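PDB 6AHP: flagellar protein FliL from Vibrio alginolyticus, which assists the function of the bacterial flagellar motor and has a stomatin-like periplasmic core. Local coordinates for residues Ala82-Asp85 against Ile86-Ala89. Numbering follows the deposited sequence.
Sequences ASED and IKAA
E84 and K87, one turn apart on helix 72-94, form the salt bridge between the side chains here, and it is a long one: OE2 of E84 stands 3.9 Å from NZ of K87. A turn about CB-CG (chi2 -44°) folds the glutamate chain, leaving OE2 near the end of K87, whereas the lysine runs extended beyond CG, back toward the start of the helix, and the two cross obliquely. On the way CG of K87 passes 3.5 Å from the carbonyl O of S83. NZ has its stronger partner outside this turn, a hydrogen bond to the carbonyl O of E100; the carboxylate of E84 is a more distant contact.

The backbone bonds are those of a regular alpha-helix, each N-H reaching the carbonyl four residues earlier: I86 N to A82 O (3.1 Å), K87 N to S83 O (3.0 Å), A88 N to E84 O and A89 N to D85 O (both 2.9 Å). All four are fairly straight at the hydrogen, 162° to 166°.

In van der Waals contact, I86 lays CG1 3.5 Å from the carbonyl O of A82, with CD1 at 3.6 Å from that same oxygen. Apolar packing turns both residues inward, I86 against L57 and I99, A82 against L57, V102 and F104.

Hydrogen bonds from S83 OG to V102 N and between D85 OD2 and T60 OG1 tie the turn to strand 101-109 and helix 50-62. Buried A82 and I86 pack against helix 50-62, A82 also against strand 101-109, while the long E84-K87 pair, on the more open side, probably adds only modest electrostatic attraction.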
loop_
_atom_site.group_PDB
_atom_site.type_symbol
_atom_site.label_atom_id
_atom_site.label_comp_id
_atom_site.label_asym_id
_atom_site.label_seq_id
_atom_site.Cartn_x
_atom_site.Cartn_y
_atom_site.Cartn_z
ATOM N N ALA A 82 6.806 -1.526 10.582
ATOM C CA ALA A 82 6.896 -1.689 9.129
ATOM C C ALA A 82 7.311 -3.110 8.738
ATOM O O ALA A 82 6.652 -3.744 7.908
ATOM C CB ALA A 82 7.870 -0.670 8.550
ATOM N N SER A 83 8.401 -3.629 9.330
ATOM C CA SER A 83 8.837 -4.993 9.016
ATOM C C SER A 83 7.753 -6.006 9.360
ATOM O O SER A 83 7.453 -6.907 8.565
ATOM C CB SER A 83 10.139 -5.341 9.763
ATOM O OG SER A 83 11.224 -4.588 9.262
ATOM N N GLU A 84 7.177 -5.889 10.542
ATOM C CA GLU A 84 6.153 -6.816 10.949
ATOM C C GLU A 84 4.912 -6.751 10.057
ATOM O O GLU A 84 4.390 -7.743 9.698
ATOM C CB GLU A 84 5.810 -6.702 12.424
ATOM C CG GLU A 84 6.787 -7.374 13.397
ATOM C CD GLU A 84 7.280 -8.778 13.007
ATOM O OE1 GLU A 84 6.519 -9.686 12.702
ATOM O OE2 GLU A 84 8.476 -8.990 13.035
ATOM N N ASP A 85 4.510 -5.573 9.647
ATOM C CA ASP A 85 3.326 -5.477 8.781
ATOM C C ASP A 85 3.574 -6.153 7.438
ATOM O O ASP A 85 2.688 -6.839 6.920
ATOM C CB ASP A 85 2.908 -4.020 8.569
ATOM C CG ASP A 85 2.234 -3.400 9.819
ATOM O OD1 ASP A 85 1.788 -4.149 10.711
ATOM O OD2 ASP A 85 2.161 -2.142 9.915
ATOM N N ILE A 86 4.788 -5.996 6.870
ATOM C CA ILE A 86 5.120 -6.670 5.604
ATOM C C ILE A 86 5.097 -8.184 5.784
ATOM O O ILE A 86 4.555 -8.926 4.957
ATOM C CB ILE A 86 6.497 -6.211 5.076
ATOM C CG1 ILE A 86 6.452 -4.774 4.575
ATOM C CG2 ILE A 86 7.004 -7.163 3.945
ATOM C CD1 ILE A 86 7.842 -4.101 4.511
ATOM N N LYS A 87 5.726 -8.667 6.847
ATOM C CA LYS A 87 5.766 -10.104 7.054
ATOM C C LYS A 87 4.353 -10.660 7.211
ATOM O O LYS A 87 4.013 -11.690 6.611
ATOM C CB LYS A 87 6.627 -10.420 8.270
ATOM C CG LYS A 87 8.121 -10.302 8.029
ATOM C CD LYS A 87 8.904 -10.517 9.346
ATOM C CE LYS A 87 10.347 -10.073 9.172
ATOM N NZ LYS A 87 11.101 -10.194 10.458
ATOM N N ALA A 88 3.492 -9.932 7.941
ATOM C CA ALA A 88 2.111 -10.372 8.132
ATOM C C ALA A 88 1.341 -10.380 6.812
ATOM O O ALA A 88 0.636 -11.350 6.513
ATOM C CB ALA A 88 1.427 -9.483 9.186
ATOM N N ALA A 89 1.511 -9.334 5.979
ATOM C CA ALA A 89 0.908 -9.318 4.638
ATOM C C ALA A 89 1.381 -10.483 3.767
ATOM O O ALA A 89 0.586 -11.098 3.040
ATOM C CB ALA A 89 1.216 -8.002 3.917
#